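Local coordinates for protein transcriptional regulator I2 (Pseudomonas fluorescens A506, PDB 4MO7) that acts as a Crohn's disease-associated superantigen and, as a TetR-family member, probably regulates transcription by binding DNA as a dimer, at residues 28-33 with 67-72; 76-81 with 136-141; 90-95 with 151-156; 176-181 with 205-210. One frame throughout, in Å; residues are numbered along the deposited sequence.

Interaction 1 (28-33 with 67-72)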
loop_
_atom_site.group_PDB
_atom_site.type_symbol
_atom_site.label_atom_id
_atom_site.label_comp_id
_atom_site.label_asym_id
_atom_site.label_seq_id
_atom_site.Cartn_x
_atom_site.Cartn_y
_atom_site.Cartn_z
ATOM N N GLU A 28 35.398 6.592 4.529
ATOM C CA GLU A 28 36.765 6.609 3.991
ATOM C C GLU A 28 37.518 5.298 4.267
ATOM O O GLU A 28 38.490 4.970 3.570
ATOM C CB GLU A 28 37.553 7.843 4.470
ATOM C CG GLU A 28 36.818 9.202 4.301
ATOM C CD GLU A 28 36.881 9.808 2.886
ATOM O OE1 GLU A 28 37.402 9.173 1.942
ATOM O OE2 GLU A 28 36.394 10.945 2.722
ATOM N N SER A 29 37.045 4.545 5.260
ATOM C CA SER A 29 37.479 3.167 5.444
ATOM C C SER A 29 37.158 2.410 4.164
ATOM O O SER A 29 36.245 2.796 3.430
ATOM C CB SER A 29 36.742 2.529 6.616
ATOM O OG SER A 29 35.476 2.015 6.213
ATOM N N ALA A 30 37.911 1.350 3.876
ATOM C CA ALA A 30 37.686 0.585 2.653
ATOM C C ALA A 30 36.335 -0.120 2.712
ATOM O O ALA A 30 35.728 -0.384 1.666
ATOM C CB ALA A 30 38.808 -0.417 2.407
ATOM N N ARG A 31 35.880 -0.416 3.935
ATOM C CA ARG A 31 34.543 -0.984 4.167
ATOM C C ARG A 31 33.459 -0.014 3.718
ATOM O O ARG A 31 32.460 -0.410 3.102
ATOM C CB ARG A 31 34.318 -1.296 5.652
ATOM C CG ARG A 31 32.904 -1.843 5.949
ATOM C CD ARG A 31 32.544 -1.868 7.445
ATOM N NE ARG A 31 31.337 -2.664 7.714
ATOM C CZ ARG A 31 31.310 -3.993 7.642
ATOM N NH1 ARG A 31 32.410 -4.661 7.312
ATOM N NH2 ARG A 31 30.194 -4.658 7.890
ATOM N N GLY A 32 33.675 1.261 4.037
ATOM C CA GLY A 32 32.721 2.315 3.773
ATOM C C GLY A 32 32.692 2.619 2.303
ATOM O O GLY A 32 31.609 2.830 1.746
ATOM N N LYS A 33 33.866 2.643 1.669
ATOM C CA LYS A 33 33.931 2.879 0.231
ATOM C C LYS A 33 33.211 1.757 -0.493
ATOM O O LYS A 33 32.526 1.960 -1.515
ATOM C CB LYS A 33 35.385 2.911 -0.266
ATOM C CG LYS A 33 36.164 4.211 -0.047
ATOM C CD LYS A 33 37.665 3.958 -0.305
ATOM C CE LYS A 33 38.513 5.186 -0.010
ATOM N NZ LYS A 33 39.957 4.889 -0.285
ATOM N N PHE A 67 36.250 -9.794 -0.536
ATOM C CA PHE A 67 35.828 -10.753 0.461
ATOM C C PHE A 67 36.770 -10.851 1.611
ATOM O O PHE A 67 36.811 -11.856 2.307
ATOM C CB PHE A 67 35.616 -12.083 -0.211
ATOM C CG PHE A 67 34.577 -12.000 -1.275
ATOM C CD1 PHE A 67 33.247 -11.837 -0.926
ATOM C CD2 PHE A 67 34.933 -11.947 -2.596
ATOM C CE1 PHE A 67 32.290 -11.708 -1.890
ATOM C CE2 PHE A 67 33.977 -11.837 -3.577
ATOM C CZ PHE A 67 32.649 -11.713 -3.217
ATOM N N HIS A 68 37.526 -9.782 1.801
ATOM C CA HIS A 68 38.211 -9.576 3.065
ATOM C C HIS A 68 37.340 -8.806 4.066
ATOM O O HIS A 68 37.580 -8.858 5.278
ATOM C CB HIS A 68 39.532 -8.843 2.840
ATOM C CG HIS A 68 40.081 -8.223 4.082
ATOM N ND1 HIS A 68 39.802 -6.925 4.445
ATOM C CD2 HIS A 68 40.852 -8.736 5.071
ATOM C CE1 HIS A 68 40.395 -6.655 5.593
ATOM N NE2 HIS A 68 41.044 -7.733 5.991
ATOM N N HIS A 69 36.324 -8.092 3.575
ATOM C CA HIS A 69 35.472 -7.253 4.436
ATOM C C HIS A 69 34.054 -7.775 4.732
ATOM O O HIS A 69 33.451 -7.465 5.776
ATOM C CB HIS A 69 35.329 -5.876 3.792
ATOM C CG HIS A 69 36.310 -4.892 4.317
ATOM N ND1 HIS A 69 36.184 -4.324 5.567
ATOM C CD2 HIS A 69 37.471 -4.430 3.803
ATOM C CE1 HIS A 69 37.209 -3.530 5.791
ATOM N NE2 HIS A 69 38.004 -3.572 4.736
ATOM N N PHE A 70 33.540 -8.568 3.796
ATOM C CA PHE A 70 32.233 -9.145 3.935
ATOM C C PHE A 70 32.423 -10.614 3.625
ATOM O O PHE A 70 33.326 -10.975 2.858
ATOM C CB PHE A 70 31.296 -8.495 2.912
ATOM C CG PHE A 70 31.114 -7.028 3.135
ATOM C CD1 PHE A 70 30.190 -6.590 4.027
ATOM C CD2 PHE A 70 31.927 -6.113 2.492
ATOM C CE1 PHE A 70 30.021 -5.249 4.265
ATOM C CE2 PHE A 70 31.759 -4.766 2.689
ATOM C CZ PHE A 70 30.826 -4.333 3.602
ATOM N N LYS A 71 31.587 -11.472 4.205
ATOM C CA LYS A 71 31.779 -12.904 3.990
ATOM C C LYS A 71 31.273 -13.328 2.652
ATOM O O LYS A 71 31.581 -14.427 2.194
ATOM C CB LYS A 71 30.973 -13.718 4.999
ATOM C CG LYS A 71 31.200 -13.424 6.440
ATOM C CD LYS A 71 30.279 -14.326 7.237
ATOM C CE LYS A 71 28.935 -14.478 6.537
ATOM N NZ LYS A 71 28.106 -15.502 7.214
ATOM N N SER A 72 30.453 -12.475 2.033
ATOM C CA SER A 72 29.741 -12.833 0.812
ATOM C C SER A 72 29.160 -11.607 0.143
ATOM O O SER A 72 29.093 -10.523 0.749
ATOM C CB SER A 72 28.605 -13.803 1.170
ATOM O OG SER A 72 27.628 -13.139 1.963
#
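Arg31, in the first turn of helix 30-45, lies against His69 and Phe70 in a packing contact of mixed polar and aromatic character. It joins the start of the DNA-binding domain to the loop leading into helix 73-97. The FHHF run ending at Phe70 corresponds to the aromatic and histidine-rich sequence at the recognition-helix end of the helix-turn-helix in TetR regulators. Arg31 carries CG anti to its backbone N (chi1 178°), and the chain then runs extended to NE. This brings CZ across Phe70, whose CE1 sits 3.5 Å above the guanidinium plane, off-centre; the two planes are 28° apart. Its NH1 donates a weak, bent hydrogen bond to His69 O (3.4 Å, 136°). The imidazole lies over the base of the same side chain, with ND1 3.6 Å from Arg31 CB, while Arg31 N faces the ring near its rim. Ala30 CB adds a contact to His69 NE2 at 4.0 Å. Ser29 is the N-cap of the helix: its OG accepts from Gly32 N at 2.9 Å, and OG is also bonded to Asp26 O. Phe70 is buried further by Leu34, Leu35, Ile76 and Ala79. With one weak bond across the interface, Arg31 is placed mainly by contact of its aliphatic chain and flat end with the rings. The NH1 to His69 ND1 separation of 4.2 Å would probably disfavour a protonated imidazole.

Interaction 2 (76-81 with 136-141)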
loop_
_atom_site.group_PDB
_atom_site.type_symbol
_atom_site.label_atom_id
_atom_site.label_comp_id
_atom_site.label_asym_id
_atom_site.label_seq_id
_atom_site.Cartn_x
_atom_site.Cartn_y
_atom_site.Cartn_z
ATOM N N ILE A 76 27.211 -8.030 1.603
ATOM C CA ILE A 76 27.310 -6.635 1.162
ATOM C C ILE A 76 25.900 -6.052 1.048
ATOM O O ILE A 76 25.667 -4.910 1.477
ATOM C CB ILE A 76 28.004 -6.492 -0.195
ATOM C CG1 ILE A 76 29.425 -7.057 -0.084
ATOM C CG2 ILE A 76 28.141 -5.020 -0.577
ATOM C CD1 ILE A 76 30.160 -7.090 -1.400
ATOM N N LEU A 77 24.956 -6.836 0.507
ATOM C CA LEU A 77 23.574 -6.352 0.315
ATOM C C LEU A 77 22.929 -6.115 1.653
ATOM O O LEU A 77 22.305 -5.062 1.870
ATOM C CB LEU A 77 22.737 -7.340 -0.499
ATOM C CG LEU A 77 21.275 -6.981 -0.815
ATOM C CD1 LEU A 77 21.169 -5.721 -1.615
ATOM C CD2 LEU A 77 20.588 -8.199 -1.521
ATOM N N ARG A 78 23.093 -7.065 2.576
ATOM C CA ARG A 78 22.620 -6.886 3.959
ATOM C C ARG A 78 23.146 -5.589 4.554
ATOM O O ARG A 78 22.392 -4.838 5.176
ATOM C CB ARG A 78 23.124 -8.044 4.831
ATOM C CG ARG A 78 22.749 -7.867 6.315
ATOM C CD ARG A 78 23.557 -8.877 7.127
ATOM N NE ARG A 78 23.783 -8.357 8.464
ATOM C CZ ARG A 78 24.566 -8.940 9.364
ATOM N NH1 ARG A 78 25.187 -10.071 9.049
ATOM N NH2 ARG A 78 24.722 -8.397 10.573
ATOM N N ALA A 79 24.439 -5.309 4.375
ATOM C CA ALA A 79 25.040 -4.131 5.025
ATOM C C ALA A 79 24.551 -2.858 4.371
ATOM O O ALA A 79 24.357 -1.862 5.074
ATOM C CB ALA A 79 26.579 -4.190 4.966
ATOM N N VAL A 80 24.336 -2.855 3.066
ATOM C CA VAL A 80 23.757 -1.651 2.398
ATOM C C VAL A 80 22.403 -1.375 3.026
ATOM O O VAL A 80 22.064 -0.234 3.375
ATOM C CB VAL A 80 23.607 -1.892 0.897
ATOM C CG1 VAL A 80 22.738 -0.854 0.205
ATOM C CG2 VAL A 80 25.008 -1.947 0.264
ATOM N N MET A 81 21.606 -2.419 3.203
ATOM C CA MET A 81 20.273 -2.205 3.754
ATOM C C MET A 81 20.340 -1.812 5.227
ATOM O O MET A 81 19.582 -0.950 5.690
ATOM C CB MET A 81 19.428 -3.446 3.553
ATOM C CG MET A 81 19.210 -3.784 2.069
ATOM S SD MET A 81 17.916 -5.045 2.035
ATOM C CE MET A 81 17.913 -5.520 0.322
ATOM N N SER A 136 19.486 -13.048 1.691
ATOM C CA SER A 136 19.392 -14.343 2.407
ATOM C C SER A 136 18.427 -14.224 3.591
ATOM O O SER A 136 18.239 -13.137 4.113
ATOM C CB SER A 136 20.769 -14.811 2.923
ATOM O OG SER A 136 21.335 -13.982 3.972
ATOM N N ALA A 137 17.831 -15.334 4.017
ATOM C CA ALA A 137 17.127 -15.368 5.306
ATOM C C ALA A 137 17.938 -14.742 6.446
ATOM O O ALA A 137 17.421 -13.906 7.211
ATOM C CB ALA A 137 16.748 -16.848 5.673
ATOM N N GLU A 138 19.193 -15.156 6.636
ATOM C CA GLU A 138 19.976 -14.562 7.689
ATOM C C GLU A 138 20.156 -13.040 7.505
ATOM O O GLU A 138 20.069 -12.302 8.497
ATOM C CB GLU A 138 21.353 -15.220 7.880
ATOM C CG GLU A 138 22.407 -14.224 8.389
ATOM C CD GLU A 138 23.367 -14.813 9.404
ATOM O OE1 GLU A 138 23.649 -16.022 9.305
ATOM O OE2 GLU A 138 23.826 -14.068 10.304
ATOM N N GLY A 139 20.415 -12.577 6.283
ATOM C CA GLY A 139 20.546 -11.120 6.083
ATOM C C GLY A 139 19.217 -10.443 6.416
ATOM O O GLY A 139 19.149 -9.374 7.103
ATOM N N GLN A 140 18.139 -11.057 5.966
ATOM C CA GLN A 140 16.828 -10.462 6.191
ATOM C C GLN A 140 16.527 -10.316 7.687
ATOM O O GLN A 140 15.904 -9.331 8.115
ATOM C CB GLN A 140 15.760 -11.349 5.561
ATOM C CG GLN A 140 14.360 -11.013 5.928
ATOM C CD GLN A 140 13.360 -12.053 5.396
ATOM O OE1 GLN A 140 12.938 -11.989 4.242
ATOM N NE2 GLN A 140 12.984 -12.998 6.233
ATOM N N ALA A 141 16.943 -11.294 8.485
ATOM C CA ALA A 141 16.577 -11.269 9.920
ATOM C C ALA A 141 17.316 -10.130 10.579
ATOM O O ALA A 141 16.777 -9.460 11.459
ATOM C CB ALA A 141 16.920 -12.563 10.570
#
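The aliphatic part of Arg78 rests on the backbone of Gly139, and this van der Waals packing makes up most of the contact between 76-81, on helix 73-97, and 136-141, at the start of helix 137-163. Arg78 CG and Arg78 CD each lie 3.9 Å from Gly139 CA. A chi1 of 176° lays Arg78 CG beside its own carbonyl carbon and sends the extended chain across the glycine. With no side chain at residue 139 to intervene, the backbones come close: Arg78 CA and Gly139 CA are 5.2 Å apart. Electrostatics add a looser element. Glu138 OE2 is 4.4 Å from Arg78 NH1 and well out of the guanidinium plane; the opposite charges probably attract only at a distance, no N-H pointing at the oxygen. Each group has a firmer partner: Arg78 NE forms a salt bridge with Glu82, and Glu138 OE2 is hydrogen-bonded to His142 NE2. A capping bond marks the helix start: Ser136, the N-cap, accepts through OG from Gly139 N at 2.9 Å and 157°. Ser136 OG is also bonded to Asp74 OD2, a second tie to helix 73-97. In TetR-family folds the helix after the helix-turn-helix connects the DNA-binding domain with the helical C-terminal domain, and this close approach at Gly139 is one such junction.

Interaction 3 (90-95 with 151-156)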
loop_
_atom_site.group_PDB
_atom_site.type_symbol
_atom_site.label_atom_id
_atom_site.label_comp_id
_atom_site.label_asym_id
_atom_site.label_seq_id
_atom_site.Cartn_x
_atom_site.Cartn_y
_atom_site.Cartn_z
ATOM N N ALA A 90 18.687 7.125 12.839
ATOM C CA ALA A 90 19.503 8.153 13.515
ATOM C C ALA A 90 18.932 9.524 13.228
ATOM O O ALA A 90 18.855 10.382 14.128
ATOM C CB ALA A 90 20.947 8.117 13.069
ATOM N N MET A 91 18.484 9.693 11.987
ATOM C CA MET A 91 17.831 10.939 11.566
ATOM C C MET A 91 16.539 11.176 12.316
ATOM O O MET A 91 16.248 12.316 12.741
ATOM C CB MET A 91 17.514 10.906 10.078
ATOM C CG MET A 91 18.755 10.878 9.254
ATOM S SD MET A 91 19.087 12.500 8.621
ATOM C CE MET A 91 17.962 12.440 7.229
ATOM N N MET A 92 15.725 10.124 12.404
ATOM C CA MET A 92 14.526 10.179 13.226
ATOM C C MET A 92 14.773 10.608 14.652
ATOM O O MET A 92 14.053 11.478 15.178
ATOM C CB MET A 92 13.763 8.847 13.218
ATOM C CG MET A 92 12.909 8.650 11.988
ATOM S SD MET A 92 11.305 7.932 12.354
ATOM C CE MET A 92 11.736 6.555 13.476
ATOM N N ARG A 93 15.756 9.995 15.321
ATOM C CA ARG A 93 15.975 10.291 16.719
ATOM C C ARG A 93 16.443 11.700 16.879
ATOM O O ARG A 93 16.045 12.362 17.838
ATOM C CB ARG A 93 17.013 9.360 17.383
ATOM C CG ARG A 93 16.627 7.887 17.446
ATOM C CD ARG A 93 17.746 7.092 18.127
ATOM N NE ARG A 93 17.495 5.652 18.178
ATOM C CZ ARG A 93 16.612 5.086 19.003
ATOM N NH1 ARG A 93 15.868 5.850 19.801
ATOM N NH2 ARG A 93 16.456 3.766 19.023
ATOM N N ALA A 94 17.301 12.154 15.965
ATOM C CA ALA A 94 17.818 13.530 16.004
ATOM C C ALA A 94 16.677 14.512 15.858
ATOM O O ALA A 94 16.621 15.504 16.592
ATOM C CB ALA A 94 18.865 13.778 14.853
ATOM N N SER A 95 15.783 14.265 14.898
ATOM C CA SER A 95 14.593 15.133 14.737
ATOM C C SER A 95 13.749 15.127 16.000
ATOM O O SER A 95 13.329 16.196 16.470
ATOM C CB SER A 95 13.732 14.718 13.544
ATOM O OG SER A 95 14.471 14.811 12.348
ATOM N N GLU A 151 10.465 0.750 14.508
ATOM C CA GLU A 151 9.056 0.744 14.882
ATOM C C GLU A 151 8.857 1.089 16.328
ATOM O O GLU A 151 7.825 1.648 16.689
ATOM C CB GLU A 151 8.333 -0.562 14.542
ATOM C CG GLU A 151 8.189 -0.857 13.040
ATOM C CD GLU A 151 7.254 0.143 12.354
ATOM O OE1 GLU A 151 6.236 0.521 12.989
ATOM O OE2 GLU A 151 7.615 0.555 11.219
ATOM N N GLN A 152 9.793 0.674 17.195
ATOM C CA GLN A 152 9.654 0.996 18.600
ATOM C C GLN A 152 9.725 2.507 18.842
ATOM O O GLN A 152 9.070 3.013 19.729
ATOM C CB GLN A 152 10.728 0.234 19.443
ATOM C CG GLN A 152 10.461 -1.274 19.351
ATOM C CD GLN A 152 11.235 -2.051 20.402
ATOM O OE1 GLN A 152 12.284 -1.576 20.842
ATOM N NE2 GLN A 152 10.713 -3.229 20.829
ATOM N N ILE A 153 10.453 3.238 18.018
ATOM C CA ILE A 153 10.459 4.721 18.157
ATOM C C ILE A 153 9.051 5.286 17.852
ATOM O O ILE A 153 8.504 6.114 18.621
ATOM C CB ILE A 153 11.461 5.354 17.188
ATOM C CG1 ILE A 153 12.911 5.046 17.603
ATOM C CG2 ILE A 153 11.304 6.876 17.192
ATOM C CD1 ILE A 153 13.830 5.556 16.493
ATOM N N TRP A 154 8.442 4.791 16.779
ATOM C CA TRP A 154 7.049 5.147 16.473
ATOM C C TRP A 154 6.101 4.806 17.597
ATOM O O TRP A 154 5.239 5.640 18.016
ATOM C CB TRP A 154 6.538 4.457 15.235
ATOM C CG TRP A 154 6.905 5.098 13.960
ATOM C CD1 TRP A 154 7.975 4.835 13.133
ATOM C CD2 TRP A 154 6.174 6.161 13.356
ATOM N NE1 TRP A 154 7.942 5.669 12.020
ATOM C CE2 TRP A 154 6.832 6.497 12.139
ATOM C CE3 TRP A 154 5.029 6.876 13.746
ATOM C CZ2 TRP A 154 6.360 7.511 11.288
ATOM C CZ3 TRP A 154 4.548 7.859 12.886
ATOM C CH2 TRP A 154 5.231 8.169 11.676
ATOM N N LEU A 155 6.267 3.609 18.156
ATOM C CA LEU A 155 5.359 3.221 19.223
ATOM C C LEU A 155 5.587 4.076 20.475
ATOM O O LEU A 155 4.651 4.429 21.156
ATOM C CB LEU A 155 5.479 1.721 19.578
ATOM C CG LEU A 155 5.153 0.821 18.385
ATOM C CD1 LEU A 155 5.502 -0.684 18.682
ATOM C CD2 LEU A 155 3.667 0.959 17.967
ATOM N N GLN A 156 6.825 4.405 20.800
ATOM C CA GLN A 156 7.082 5.338 21.930
ATOM C C GLN A 156 6.362 6.675 21.761
ATOM O O GLN A 156 5.627 7.101 22.650
ATOM C CB GLN A 156 8.587 5.570 22.073
ATOM C CG GLN A 156 9.031 6.667 23.063
ATOM C CD GLN A 156 8.713 6.298 24.508
ATOM O OE1 GLN A 156 8.665 5.097 24.879
ATOM N NE2 GLN A 156 8.475 7.327 25.342
#
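Ile153 projects from helix 151-156 between Met92 and Arg93 of helix 90-95, and apolar contact makes up most of this interface. Met92 CE lies 3.8 Å from Ile153 CG2 and equally near Ile153 CD1, so the methyl end of the methionine fits beside both branches of the isoleucine. Its chain is bent at both chi2 and chi3, which turns the methyl toward the opposing helix. On the other flank Arg93 CG meets Ile153 CD1 at 3.8 Å. The Arg93 chain runs extended to NE, and its guanidinium covers the isoleucine tip: CD1 lies 3.8 Å above the centre of the guanidinium plane, with CG1 over the same face. The helix segments run nearly parallel, at 22°, with axes 11.1 Å apart; these belong to the two long helices, 73-97 and 137-163, that run side by side along the molecule in this all-helical TetR-type fold. The wide spacing is bridged by long side chains. A Met-aromatic contact joins Met92 to Trp154: SD is 4.8 Å from the centroid of the five-membered ring and approaches obliquely, 42° off its normal, while the side chains cross at about a right angle. Met92 SD is 4.1 Å from Trp154 NE1, and no hydrogen bond links the two segments. Leu109 of helix 102-110 touches both Met92 and Trp154, and Arg175 makes a cation-pi contact with the indole. Met92 and Arg93 are each modelled in two conformers, and the distances given here hold for one of them.

Interaction 4 (176-181 with 205-210)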
loop_
_atom_site.group_PDB
_atom_site.type_symbol
_atom_site.label_atom_id
_atom_site.label_comp_id
_atom_site.label_asym_id
_atom_site.label_seq_id
_atom_site.Cartn_x
_atom_site.Cartn_y
_atom_site.Cartn_z
ATOM N N ARG A 176 -0.231 0.873 12.268
ATOM C CA ARG A 176 -0.468 0.069 11.061
ATOM C C ARG A 176 -1.220 0.903 9.987
ATOM O O ARG A 176 -0.903 0.805 8.816
ATOM C CB ARG A 176 -1.336 -1.112 11.381
ATOM C CG ARG A 176 -0.791 -2.052 12.478
ATOM C CD ARG A 176 0.267 -2.874 11.903
ATOM N NE ARG A 176 0.520 -4.038 12.775
ATOM C CZ ARG A 176 1.309 -5.042 12.413
ATOM N NH1 ARG A 176 1.521 -6.077 13.221
ATOM N NH2 ARG A 176 1.890 -4.999 11.229
ATOM N N PHE A 177 -2.202 1.700 10.392
ATOM C CA PHE A 177 -2.983 2.489 9.395
ATOM C C PHE A 177 -2.076 3.577 8.854
ATOM O O PHE A 177 -2.066 3.865 7.660
ATOM C CB PHE A 177 -4.171 3.192 10.105
ATOM C CG PHE A 177 -5.391 2.287 10.405
ATOM C CD1 PHE A 177 -5.727 1.208 9.622
ATOM C CD2 PHE A 177 -6.187 2.574 11.510
ATOM C CE1 PHE A 177 -6.886 0.381 9.932
ATOM C CE2 PHE A 177 -7.323 1.819 11.831
ATOM C CZ PHE A 177 -7.664 0.711 11.072
ATOM N N LEU A 178 -1.323 4.239 9.722
ATOM C CA LEU A 178 -0.422 5.307 9.266
ATOM C C LEU A 178 0.686 4.797 8.341
ATOM O O LEU A 178 1.046 5.437 7.319
ATOM C CB LEU A 178 0.162 6.061 10.502
ATOM C CG LEU A 178 0.847 7.398 10.289
ATOM C CD1 LEU A 178 -0.082 8.444 9.619
ATOM C CD2 LEU A 178 1.373 7.898 11.651
ATOM N N THR A 179 1.155 3.576 8.614
ATOM C CA THR A 179 2.154 2.936 7.731
ATOM C C THR A 179 1.586 2.859 6.314
ATOM O O THR A 179 2.256 3.238 5.346
ATOM C CB THR A 179 2.553 1.539 8.231
ATOM O OG1 THR A 179 3.157 1.680 9.531
ATOM C CG2 THR A 179 3.620 1.013 7.332
ATOM N N GLY A 180 0.353 2.373 6.201
ATOM C CA GLY A 180 -0.280 2.210 4.891
ATOM C C GLY A 180 -0.600 3.548 4.245
ATOM O O GLY A 180 -0.472 3.720 3.005
ATOM N N ALA A 181 -1.054 4.500 5.056
ATOM C CA ALA A 181 -1.440 5.810 4.490
ATOM C C ALA A 181 -0.236 6.523 3.939
ATOM O O ALA A 181 -0.322 7.158 2.887
ATOM C CB ALA A 181 -2.137 6.685 5.591
ATOM N N LEU A 205 -0.696 14.672 9.918
ATOM C CA LEU A 205 -0.798 14.973 11.329
ATOM C C LEU A 205 -2.235 15.305 11.692
ATOM O O LEU A 205 -2.672 14.952 12.763
ATOM C CB LEU A 205 0.085 16.198 11.657
ATOM C CG LEU A 205 0.197 16.514 13.136
ATOM C CD1 LEU A 205 1.084 15.449 13.818
ATOM C CD2 LEU A 205 0.857 17.886 13.272
ATOM N N LEU A 206 -2.931 16.005 10.795
ATOM C CA LEU A 206 -4.351 16.400 11.034
ATOM C C LEU A 206 -5.200 15.173 11.086
ATOM O O LEU A 206 -6.140 15.069 11.874
ATOM C CB LEU A 206 -4.863 17.306 9.931
ATOM C CG LEU A 206 -4.447 18.774 9.901
ATOM C CD1 LEU A 206 -4.882 19.352 8.602
ATOM C CD2 LEU A 206 -5.090 19.543 11.015
ATOM N N MET A 207 -4.874 14.210 10.247
ATOM C CA MET A 207 -5.631 12.972 10.349
ATOM C C MET A 207 -5.377 12.203 11.645
ATOM O O MET A 207 -6.320 11.785 12.309
ATOM C CB MET A 207 -5.379 12.054 9.163
ATOM C CG MET A 207 -6.137 10.772 9.332
ATOM S SD MET A 207 -5.872 9.748 7.902
ATOM C CE MET A 207 -4.195 9.161 8.226
ATOM N N VAL A 208 -4.118 12.021 12.028
ATOM C CA VAL A 208 -3.841 11.116 13.099
ATOM C C VAL A 208 -4.040 11.688 14.526
ATOM O O VAL A 208 -4.387 10.953 15.441
ATOM C CB VAL A 208 -2.536 10.390 12.899
ATOM C CG1 VAL A 208 -1.411 11.286 13.152
ATOM C CG2 VAL A 208 -2.467 9.202 13.821
ATOM N N LEU A 209 -3.911 12.998 14.693
ATOM C CA LEU A 209 -4.044 13.606 16.014
ATOM C C LEU A 209 -5.432 14.258 16.135
ATOM O O LEU A 209 -5.991 14.758 15.127
ATOM C CB LEU A 209 -2.952 14.668 16.242
ATOM C CG LEU A 209 -1.517 14.112 16.334
ATOM C CD1 LEU A 209 -0.568 15.125 16.955
ATOM C CD2 LEU A 209 -1.509 12.871 17.191
ATOM N N LYS A 210 -5.973 14.247 17.360
ATOM C CA LYS A 210 -7.283 14.847 17.615
ATOM C C LYS A 210 -7.150 16.348 17.602
ATOM O O LYS A 210 -8.116 17.073 17.343
ATOM C CB LYS A 210 -7.797 14.477 18.994
ATOM C CG LYS A 210 -7.933 13.006 19.254
ATOM C CD LYS A 210 -8.517 12.807 20.658
ATOM C CE LYS A 210 -9.492 13.932 21.012
ATOM N NZ LYS A 210 -10.235 13.716 22.293
#
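Met207 reaches from the last turn of helix 197-208 to Ala181 and Leu178 of helix 171-183. With chi1 at 178° and chi2 likewise near 180°, its chain is extended as far as SD, and the bend at chi3 (76°) sets CE between Ala181 and Leu178. That methyl, CE, does the touching: it is 4.2 Å from Ala181 CB and 4.4 Å from Leu178 CD1, one turn apart on the facing helix. Leu178 brings CD1 across through a chi1 of -166°, although its CB sets off alongside the other segment. Val208 lies close by, its CB 4.5 Å from the same Leu178 CD1. The ring of Phe177 turns away from helix 197-208 of its own chain and packs on Met207 of the second subunit, while Met207 in turn touches Phe177 of that subunit. These helices therefore take part in the dimer interface, consistent with the four-helix bundle by which TetR-family proteins usually pair. Leu209 O adds a hydrogen bond to Arg168 of the second subunit. Within the chain, the two segments are joined by contacts between methyl groups, with no hydrogen bond, which implies dispersion and burial rather than directional bonding as the source of cohesion.

From the N terminus, interaction 1 closes first, closing a loop that holds the rest of helix 30-45 and helix 52-59, so that the start of helix 30-45 meets the loop before helix 73-97. It is in series with the others, yet Phe70 packs on Ile76 and Ala79 and so touches interaction 2. Interactions 2 and 3 cross: their segments alternate along helices 73-97 and 137-163, tying this long pair at two levels with centres about 22 Å apart. Interaction 4 closes a shorter loop near the C terminus, at the dimer-forming helices, and meets interaction 3 where Trp154 CZ3 lies 3.4 Å from Leu178 CD2. Interactions 1 and 4 lie on opposite sides of the chain's centre.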